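Local coordinates for protein glycoside Hydrolase (Bacteroides plebeius, PDB 5T3B) that is a glycoside hydrolase of family 50 from a gut Bacteroides that may cleave beta-linked galactans such as agarose, at residues A[374-379]-A[383-388]; A[425-430]-A[470-475]; A[56-61]-A[364-369]. All blocks are in the same frame, centred on the assembly; numbering follows the deposited sequence.

Overall arrangement
Interactions 1 and 2 lie about 15 Å apart between centres, 1 and 3 about 20 Å, and 2 and 3 about 18 Å. Interaction 3 starts near the N-terminus at 56-61 and closes at 364-369, a loop leading into helix 370-379 and so into interaction 1; interaction 2 follows, joining helices 412-427 and 472-480. Interaction 2 touches both others: its L426 packs on V387 of interaction 1 and P368 of interaction 3, and its E428 forms a salt bridge with R61 of interaction 3. Interactions 1 and 3 come within about 5 Å without touching. Interaction 2 thus connects the last helix, 472-480, with the elements of interaction 1 and with the N-terminal strand 56-60.

Interaction 1 (A[374-379]-A[383-388])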
loop_
_atom_site.group_PDB
_atom_site.type_symbol
_atom_site.label_atom_id
_atom_site.label_comp_id
_atom_site.label_asym_id
_atom_site.label_seq_id
_atom_site.Cartn_x
_atom_site.Cartn_y
_atom_site.Cartn_z
ATOM N N ASP A 374 -4.013 -0.288 15.948
ATOM C CA ASP A 374 -3.901 -1.261 17.038
ATOM C C ASP A 374 -4.924 -2.387 16.909
ATOM O O ASP A 374 -4.628 -3.551 17.145
ATOM C CB ASP A 374 -4.133 -0.583 18.380
ATOM C CG ASP A 374 -2.992 0.346 18.837
ATOM O OD1 ASP A 374 -1.923 0.379 18.184
ATOM O OD2 ASP A 374 -3.181 1.054 19.857
ATOM N N GLY A 375 -6.140 -2.055 16.502
ATOM C CA GLY A 375 -7.103 -3.069 16.174
ATOM C C GLY A 375 -6.628 -4.016 15.099
ATOM O O GLY A 375 -6.805 -5.242 15.206
ATOM N N TRP A 376 -6.035 -3.457 14.046
ATOM C CA TRP A 376 -5.492 -4.295 12.986
ATOM C C TRP A 376 -4.460 -5.291 13.523
ATOM O O TRP A 376 -4.361 -6.413 13.034
ATOM C CB TRP A 376 -4.909 -3.467 11.833
ATOM C CG TRP A 376 -5.920 -2.688 11.102
ATOM C CD1 TRP A 376 -7.254 -2.884 11.058
ATOM C CD2 TRP A 376 -5.692 -1.488 10.322
ATOM N NE1 TRP A 376 -7.875 -1.919 10.293
ATOM C CE2 TRP A 376 -6.924 -1.063 9.820
ATOM C CE3 TRP A 376 -4.549 -0.771 9.965
ATOM C CZ2 TRP A 376 -7.044 0.054 9.030
ATOM C CZ3 TRP A 376 -4.670 0.339 9.169
ATOM C CH2 TRP A 376 -5.917 0.774 8.731
ATOM N N LYS A 377 -3.626 -4.833 14.453
ATOM C CA LYS A 377 -2.647 -5.714 15.024
ATOM C C LYS A 377 -3.289 -6.936 15.663
ATOM O O LYS A 377 -2.856 -8.074 15.452
ATOM C CB LYS A 377 -1.793 -4.966 16.024
ATOM C CG LYS A 377 -0.619 -5.770 16.551
ATOM C CD LYS A 377 0.039 -5.106 17.745
ATOM C CE LYS A 377 0.693 -3.774 17.385
ATOM N NZ LYS A 377 1.356 -3.165 18.596
ATOM N N ASN A 378 -4.326 -6.695 16.456
ATOM C CA ASN A 378 -5.005 -7.790 17.152
ATOM C C ASN A 378 -5.785 -8.645 16.187
ATOM O O ASN A 378 -5.734 -9.871 16.194
ATOM C CB ASN A 378 -5.934 -7.224 18.203
ATOM C CG ASN A 378 -5.207 -6.409 19.225
ATOM O OD1 ASN A 378 -4.083 -6.691 19.539
ATOM N ND2 ASN A 378 -5.852 -5.405 19.744
ATOM N N GLN A 379 -6.544 -8.001 15.328
ATOM C CA GLN A 379 -7.388 -8.703 14.387
ATOM C C GLN A 379 -6.629 -9.653 13.469
ATOM O O GLN A 379 -7.055 -10.763 13.147
ATOM C CB GLN A 379 -8.251 -7.754 13.589
ATOM C CG GLN A 379 -9.238 -6.983 14.446
ATOM C CD GLN A 379 -9.647 -5.662 13.831
ATOM O OE1 GLN A 379 -9.513 -5.440 12.623
ATOM N NE2 GLN A 379 -10.164 -4.803 14.644
ATOM N N THR A 383 -0.046 -10.307 12.100
ATOM C CA THR A 383 0.453 -10.132 10.725
ATOM C C THR A 383 0.482 -8.648 10.447
ATOM O O THR A 383 -0.464 -7.963 10.756
ATOM C CB THR A 383 -0.484 -10.845 9.746
ATOM O OG1 THR A 383 -0.456 -12.241 10.056
ATOM C CG2 THR A 383 -0.076 -10.591 8.305
ATOM N N PRO A 384 1.587 -8.149 9.897
ATOM C CA PRO A 384 1.706 -6.682 9.678
ATOM C C PRO A 384 0.925 -6.219 8.472
ATOM O O PRO A 384 0.469 -7.013 7.623
ATOM C CB PRO A 384 3.185 -6.463 9.502
ATOM C CG PRO A 384 3.612 -7.774 8.795
ATOM C CD PRO A 384 2.828 -8.830 9.529
ATOM N N PHE A 385 0.812 -4.893 8.411
ATOM C CA PHE A 385 0.248 -4.223 7.248
ATOM C C PHE A 385 1.291 -3.263 6.657
ATOM O O PHE A 385 2.291 -2.913 7.295
ATOM C CB PHE A 385 -1.061 -3.476 7.583
ATOM C CG PHE A 385 -0.901 -2.227 8.370
ATOM C CD1 PHE A 385 -0.796 -2.239 9.727
ATOM C CD2 PHE A 385 -0.900 -1.007 7.724
ATOM C CE1 PHE A 385 -0.685 -1.101 10.472
ATOM C CE2 PHE A 385 -0.806 0.192 8.453
ATOM C CZ PHE A 385 -0.684 0.150 9.842
ATOM N N MET A 386 0.995 -2.853 5.421
ATOM C CA MET A 386 1.750 -1.801 4.751
ATOM C C MET A 386 0.733 -0.843 4.137
ATOM O O MET A 386 -0.326 -1.298 3.695
ATOM C CB MET A 386 2.687 -2.326 3.680
ATOM C CG MET A 386 2.042 -3.044 2.555
ATOM S SD MET A 386 3.170 -3.826 1.384
ATOM C CE MET A 386 3.961 -2.410 0.754
ATOM N N VAL A 387 1.077 0.418 4.054
ATOM C CA VAL A 387 0.234 1.418 3.388
ATOM C C VAL A 387 0.684 1.473 1.958
ATOM O O VAL A 387 1.793 1.921 1.647
ATOM C CB VAL A 387 0.279 2.742 4.105
ATOM C CG1 VAL A 387 -0.460 3.800 3.251
ATOM C CG2 VAL A 387 -0.315 2.615 5.486
ATOM N N THR A 388 -0.169 1.048 1.064
ATOM C CA THR A 388 0.182 0.953 -0.348
ATOM C C THR A 388 -0.123 2.204 -1.142
ATOM O O THR A 388 0.359 2.320 -2.282
ATOM C CB THR A 388 -0.461 -0.284 -0.989
ATOM O OG1 THR A 388 -1.764 -0.521 -0.431
ATOM C CG2 THR A 388 0.384 -1.516 -0.746
HETATM O O HOH W 1 -1.787 -5.695 11.560
#
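W376 and F385 meet inside a beta-alpha-beta unit of the (beta/alpha)8 barrel expected for family 50, where helix 370-379 returns the chain from strand 358-361 to its parallel neighbour, strand 385-394. The contact is a T-shaped aromatic pair: the benzene edge of the W376 indole points into the face of F385, with the ring centroids 5.1 Å apart and the planes at 78°. Its leading atom, W376 CE3, stands over the middle of the phenyl ring and lies 3.9 Å from F385 CE1. Next to it, W376 CZ3 comes 3.9 Å from F385 CE2, over the same face and across CZ from CE1. The phenyl gets there through a chi1 of 73°, which sets CG between the backbone N and the carbonyl carbon, and a chi2 of -84°, which turns a face toward W376. V387 CG2, two residues further on, sits at the phenyl edge. I360 of strand 358-361 touches both rings, and I348 of helix 345-354 touches W376. No direct hydrogen bond crosses between the segments. A water bridges the two segments near the start of the strand instead, donating to T383 O at 2.7 Å and, weakly, to W376 O at 3.1 Å.

Interaction 2 (A[425-430]-A[470-475])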
loop_
_atom_site.group_PDB
_atom_site.type_symbol
_atom_site.label_atom_id
_atom_site.label_comp_id
_atom_site.label_asym_id
_atom_site.label_seq_id
_atom_site.Cartn_x
_atom_site.Cartn_y
_atom_site.Cartn_z
ATOM N N GLY A 425 3.006 9.136 11.888
ATOM C CA GLY A 425 1.931 8.364 12.433
ATOM C C GLY A 425 2.053 6.884 12.194
ATOM O O GLY A 425 1.756 6.068 13.055
ATOM N N LEU A 426 2.486 6.530 10.969
ATOM C CA LEU A 426 2.690 5.119 10.589
ATOM C C LEU A 426 3.900 4.537 11.331
ATOM O O LEU A 426 3.872 3.355 11.694
ATOM C CB LEU A 426 2.869 4.993 9.115
ATOM C CG LEU A 426 1.722 5.360 8.244
ATOM C CD1 LEU A 426 2.020 5.215 6.773
ATOM C CD2 LEU A 426 0.445 4.592 8.637
ATOM N N LEU A 427 4.960 5.317 11.529
ATOM C CA LEU A 427 6.154 4.833 12.220
ATOM C C LEU A 427 5.830 4.368 13.616
ATOM O O LEU A 427 6.526 3.513 14.151
ATOM C CB LEU A 427 7.275 5.859 12.178
ATOM C CG LEU A 427 7.950 6.042 10.836
ATOM C CD1 LEU A 427 8.762 7.338 10.810
ATOM C CD2 LEU A 427 8.763 4.856 10.429
ATOM N N GLU A 428 4.835 4.986 14.256
ATOM C CA GLU A 428 4.465 4.564 15.590
ATOM C C GLU A 428 3.734 3.230 15.645
ATOM O O GLU A 428 3.631 2.624 16.725
ATOM C CB GLU A 428 3.607 5.635 16.270
ATOM C CG GLU A 428 4.312 6.929 16.495
ATOM C CD GLU A 428 3.675 7.769 17.572
ATOM O OE1 GLU A 428 3.787 7.422 18.776
ATOM O OE2 GLU A 428 3.086 8.766 17.198
ATOM N N ALA A 429 3.210 2.785 14.533
ATOM C CA ALA A 429 2.510 1.516 14.473
ATOM C C ALA A 429 3.521 0.388 14.300
ATOM O O ALA A 429 4.091 0.208 13.202
ATOM C CB ALA A 429 1.484 1.488 13.335
ATOM N N LYS A 430 3.715 -0.419 15.333
ATOM C CA LYS A 430 4.699 -1.492 15.304
ATOM C C LYS A 430 4.335 -2.615 14.350
ATOM O O LYS A 430 5.198 -3.412 13.961
ATOM C CB LYS A 430 4.878 -2.056 16.693
ATOM C CG LYS A 430 5.501 -1.107 17.689
ATOM C CD LYS A 430 5.906 -1.836 18.976
ATOM C CE LYS A 430 5.860 -0.958 20.211
ATOM N NZ LYS A 430 6.167 -1.869 21.319
ATOM N N TRP A 470 15.272 8.913 5.303
ATOM C CA TRP A 470 16.644 8.606 5.740
ATOM C C TRP A 470 16.710 8.155 7.204
ATOM O O TRP A 470 17.670 7.534 7.621
ATOM C CB TRP A 470 17.503 9.853 5.666
ATOM C CG TRP A 470 17.786 10.400 4.314
ATOM C CD1 TRP A 470 17.666 9.787 3.096
ATOM C CD2 TRP A 470 18.285 11.720 4.041
ATOM N NE1 TRP A 470 18.087 10.627 2.109
ATOM C CE2 TRP A 470 18.457 11.829 2.649
ATOM C CE3 TRP A 470 18.576 12.831 4.860
ATOM C CZ2 TRP A 470 18.915 13.031 2.049
ATOM C CZ3 TRP A 470 18.996 14.000 4.264
ATOM C CH2 TRP A 470 19.156 14.101 2.902
ATOM N N ASN A 471 15.713 8.554 7.977
ATOM C CA ASN A 471 15.712 8.455 9.436
ATOM C C ASN A 471 14.733 7.415 10.004
ATOM O O ASN A 471 14.601 7.320 11.224
ATOM C CB ASN A 471 15.474 9.849 10.064
ATOM C CG ASN A 471 16.663 10.714 9.870
ATOM O OD1 ASN A 471 16.733 11.611 8.979
ATOM N ND2 ASN A 471 17.680 10.378 10.565
ATOM N N VAL A 472 14.057 6.640 9.145
ATOM C CA VAL A 472 13.058 5.747 9.662
ATOM C C VAL A 472 13.574 4.810 10.757
ATOM O O VAL A 472 12.860 4.504 11.722
ATOM C CB VAL A 472 12.292 4.950 8.584
ATOM C CG1 VAL A 472 11.453 5.869 7.729
ATOM C CG2 VAL A 472 13.248 4.105 7.725
ATOM N N TYR A 473 14.787 4.295 10.575
ATOM C CA TYR A 473 15.282 3.306 11.518
ATOM C C TYR A 473 15.541 3.928 12.907
ATOM O O TYR A 473 15.223 3.352 13.935
ATOM C CB TYR A 473 16.528 2.603 10.960
ATOM C CG TYR A 473 16.282 1.908 9.643
ATOM C CD1 TYR A 473 15.529 0.743 9.575
ATOM C CD2 TYR A 473 16.700 2.443 8.448
ATOM C CE1 TYR A 473 15.304 0.080 8.371
ATOM C CE2 TYR A 473 16.462 1.834 7.243
ATOM C CZ TYR A 473 15.728 0.652 7.181
ATOM O OH TYR A 473 15.461 -0.022 6.029
ATOM N N ASN A 474 16.120 5.134 12.908
ATOM C CA ASN A 474 16.365 5.786 14.199
ATOM C C ASN A 474 15.099 6.440 14.799
ATOM O O ASN A 474 14.966 6.534 16.015
ATOM C CB ASN A 474 17.565 6.677 14.162
ATOM C CG ASN A 474 17.386 7.919 13.315
ATOM O OD1 ASN A 474 16.595 8.818 13.672
ATOM N ND2 ASN A 474 18.062 7.975 12.202
ATOM N N LEU A 475 14.130 6.782 13.942
ATOM C CA LEU A 475 12.843 7.203 14.427
ATOM C C LEU A 475 12.112 6.046 15.140
ATOM O O LEU A 475 11.446 6.250 16.157
ATOM C CB LEU A 475 11.999 7.783 13.305
ATOM C CG LEU A 475 12.345 9.234 13.001
ATOM C CD1 LEU A 475 11.833 9.611 11.605
ATOM C CD2 LEU A 475 11.813 10.188 14.074
#
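The last turn of helix 412-427 comes alongside the first turn of helix 472-480, with the CA atoms of L427 and V472, the nearest CA pair across the segments, 7.4 Å apart. This is plain apolar helix-helix packing, joining the end of helix 412-427 to the start of the C-terminal helix. L427 carries the whole contact from its side, using one methyl for each of two partners. Its CD2 touches V472 CG1 at 3.9 Å, and its CD1 meets L475 CD1, also at 3.9 Å. V472 and L475 are three residues apart and therefore fall on the same side of their helix, so the forked end of L427 straddles the two. The leucine crosses V472 at about a right angle. On the facing helix V472 CG1 lies beside its own backbone N, chi1 -66°, which presents this methyl to the leucine, while CG2 is turned over one face of the Y473 ring. Everything across this interface is apolar, and the three touching residues are buried. Within the segments, L475 N bonds N471 O at 2.8 Å in the first turn of one helix, and A429 N bonds L426 O at 3.0 Å as the other chain segment leaves its helix. The side chain of R110 bonds L427 O at that same end. Y122 of strand 120-126 and W435 of its parallel neighbour 432-437 each touch both L427 and V472, and further along helix 472-480 I476 and F479 also touch L427.

Interaction 3 (A[56-61]-A[364-369]); sequences IEAKTR and SKWSPE. With EDO (1,2-ethanediol), chain P; EDO (1,2-ethanediol), chain E.
The indole of W366 has A58 CB over one face and T60 OG1 at its edge, and the rings of H421 and Y47 also stack on it. W366 sits in the loop after strand 358-361 and joins the probable TIM-barrel core to the N-terminal strands, where strand 56-60 pairs antiparallel with 39-48. The A58 methyl makes a CH-pi contact, 3.8 Å from CB to the centroid of the five-membered ring of W366 and close to the ring normal, with W366 NE1 the nearest ring atom at 3.6 Å. With CG anti to the backbone N, chi1 -175° carries the ring across to strand 56-60, N-H edge toward T60. There W366 NE1 donates to T60 OG1 at 3.1 Å, the hydroxyl lying nearly in the ring plane but the N-H bent to 139°. T60 OG1 in turn donates to A58 O at 2.9 Å, approaching from above the carbonyl plane. That second bond fixes the hydroxyl's rotation and leaves its oxygen to accept from the indole. Between K59 and S367, a 1,2-ethanediol, probably from the crystallisation liquor, links the segments: its O2 donates weakly to K59 O, and its O1 shares a 3.0 Å hydrogen bond with S367 OG, which also bonds H421 NE2.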
loop_
_atom_site.group_PDB
_atom_site.type_symbol
_atom_site.label_atom_id
_atom_site.label_comp_id
_atom_site.label_asym_id
_atom_site.label_seq_id
_atom_site.Cartn_x
_atom_site.Cartn_y
_atom_site.Cartn_z
ATOM N N ILE A 56 -9.662 23.731 5.491
ATOM C CA ILE A 56 -9.679 23.744 6.912
ATOM C C ILE A 56 -8.287 23.805 7.473
ATOM O O ILE A 56 -7.349 23.401 6.799
ATOM C CB ILE A 56 -10.401 22.557 7.534
ATOM C CG1 ILE A 56 -9.695 21.244 7.255
ATOM C CG2 ILE A 56 -11.769 22.451 6.960
ATOM C CD1 ILE A 56 -9.393 20.422 8.448
ATOM N N GLU A 57 -8.157 24.172 8.746
ATOM C CA GLU A 57 -6.879 24.196 9.431
ATOM C C GLU A 57 -6.693 22.951 10.254
ATOM O O GLU A 57 -7.489 22.656 11.128
ATOM C CB GLU A 57 -6.838 25.396 10.373
ATOM C CG GLU A 57 -6.846 26.736 9.622
ATOM C CD GLU A 57 -6.719 27.968 10.469
ATOM O OE1 GLU A 57 -6.933 27.890 11.670
ATOM O OE2 GLU A 57 -6.419 29.020 9.901
ATOM N N ALA A 58 -5.627 22.207 9.985
ATOM C CA ALA A 58 -5.316 20.953 10.604
ATOM C C ALA A 58 -4.032 21.009 11.422
ATOM O O ALA A 58 -2.977 21.379 10.896
ATOM C CB ALA A 58 -5.191 19.847 9.556
ATOM N N LYS A 59 -4.152 20.610 12.681
ATOM C CA LYS A 59 -2.963 20.442 13.504
ATOM C C LYS A 59 -2.105 19.363 12.932
ATOM O O LYS A 59 -2.572 18.245 12.613
ATOM C CB LYS A 59 -3.297 20.151 14.952
ATOM C CG LYS A 59 -3.606 21.317 15.830
ATOM C CD LYS A 59 -3.625 20.776 17.296
ATOM C CE LYS A 59 -3.769 21.863 18.238
ATOM N NZ LYS A 59 -4.066 21.152 19.493
ATOM N N THR A 60 -0.827 19.641 12.783
ATOM C CA THR A 60 0.086 18.735 12.070
ATOM C C THR A 60 1.400 18.611 12.839
ATOM O O THR A 60 1.927 19.599 13.381
ATOM C CB THR A 60 0.291 19.325 10.650
ATOM O OG1 THR A 60 -0.967 19.455 10.016
ATOM C CG2 THR A 60 1.130 18.541 9.774
ATOM N N ARG A 61 1.957 17.410 12.786
ATOM C CA ARG A 61 3.204 17.023 13.402
ATOM C C ARG A 61 4.240 16.898 12.311
ATOM O O ARG A 61 4.124 16.014 11.447
ATOM C CB ARG A 61 3.046 15.697 14.178
ATOM C CG ARG A 61 4.338 15.268 14.859
ATOM C CD ARG A 61 4.103 14.137 15.845
ATOM N NE ARG A 61 3.670 12.904 15.184
ATOM C CZ ARG A 61 3.612 11.712 15.764
ATOM N NH1 ARG A 61 4.096 11.530 16.988
ATOM N NH2 ARG A 61 3.127 10.700 15.083
ATOM N N SER A 364 -8.541 9.630 3.053
ATOM C CA SER A 364 -9.638 10.360 3.688
ATOM C C SER A 364 -9.430 10.686 5.118
ATOM O O SER A 364 -10.381 11.143 5.799
ATOM C CB SER A 364 -10.987 9.699 3.441
ATOM O OG SER A 364 -11.195 9.555 2.012
ATOM N N LYS A 365 -8.197 10.486 5.609
ATOM C CA LYS A 365 -7.808 10.831 6.982
ATOM C C LYS A 365 -6.572 11.682 6.972
ATOM O O LYS A 365 -5.611 11.436 6.222
ATOM C CB LYS A 365 -7.563 9.591 7.836
ATOM C CG LYS A 365 -8.803 8.756 8.107
ATOM C CD LYS A 365 -9.876 9.390 8.983
ATOM C CE LYS A 365 -11.155 8.560 8.900
ATOM N NZ LYS A 365 -11.780 8.614 7.544
ATOM N N TRP A 366 -6.583 12.727 7.776
ATOM C CA TRP A 366 -5.394 13.536 7.908
ATOM C C TRP A 366 -4.310 12.766 8.661
ATOM O O TRP A 366 -3.110 12.876 8.355
ATOM C CB TRP A 366 -5.735 14.895 8.572
ATOM C CG TRP A 366 -4.563 15.814 8.618
ATOM C CD1 TRP A 366 -3.887 16.257 9.726
ATOM C CD2 TRP A 366 -3.926 16.420 7.484
ATOM N NE1 TRP A 366 -2.891 17.111 9.350
ATOM C CE2 TRP A 366 -2.874 17.202 7.972
ATOM C CE3 TRP A 366 -4.165 16.374 6.118
ATOM C CZ2 TRP A 366 -2.066 17.960 7.120
ATOM C CZ3 TRP A 366 -3.343 17.075 5.293
ATOM C CH2 TRP A 366 -2.321 17.872 5.795
ATOM N N SER A 367 -4.722 12.070 9.734
ATOM C CA SER A 367 -3.795 11.355 10.596
ATOM C C SER A 367 -4.103 9.853 10.548
ATOM O O SER A 367 -5.269 9.442 10.640
ATOM C CB SER A 367 -3.942 11.835 12.021
ATOM O OG SER A 367 -3.808 13.225 12.139
ATOM N N PRO A 368 -3.063 9.007 10.465
ATOM C CA PRO A 368 -3.295 7.586 10.707
ATOM C C PRO A 368 -3.994 7.349 12.036
ATOM O O PRO A 368 -3.687 8.047 12.997
ATOM C CB PRO A 368 -1.882 7.033 10.696
ATOM C CG PRO A 368 -1.127 7.967 9.882
ATOM C CD PRO A 368 -1.654 9.289 10.213
ATOM N N GLU A 369 -4.960 6.432 12.068
ATOM C CA GLU A 369 -5.799 6.288 13.252
ATOM C C GLU A 369 -5.213 5.187 14.132
ATOM O O GLU A 369 -5.368 4.020 13.829
ATOM C CB GLU A 369 -7.202 5.932 12.789
ATOM C CG GLU A 369 -7.863 7.022 11.963
ATOM C CD GLU A 369 -8.963 6.497 11.096
ATOM O OE1 GLU A 369 -8.656 5.773 10.101
ATOM O OE2 GLU A 369 -10.123 6.771 11.429
HETATM C C1 EDO P . -3.566 14.956 15.760
HETATM O O1 EDO P . -3.733 13.695 15.077
HETATM C C2 EDO P . -3.057 15.976 14.775
HETATM O O2 EDO P . -1.654 16.443 14.905
HETATM C C1 EDO E . -13.713 5.665 4.818
HETATM O O1 EDO E . -13.179 6.738 5.634
HETATM C C2 EDO E . -13.544 5.993 3.320
HETATM O O2 EDO E . -12.121 5.748 3.074
#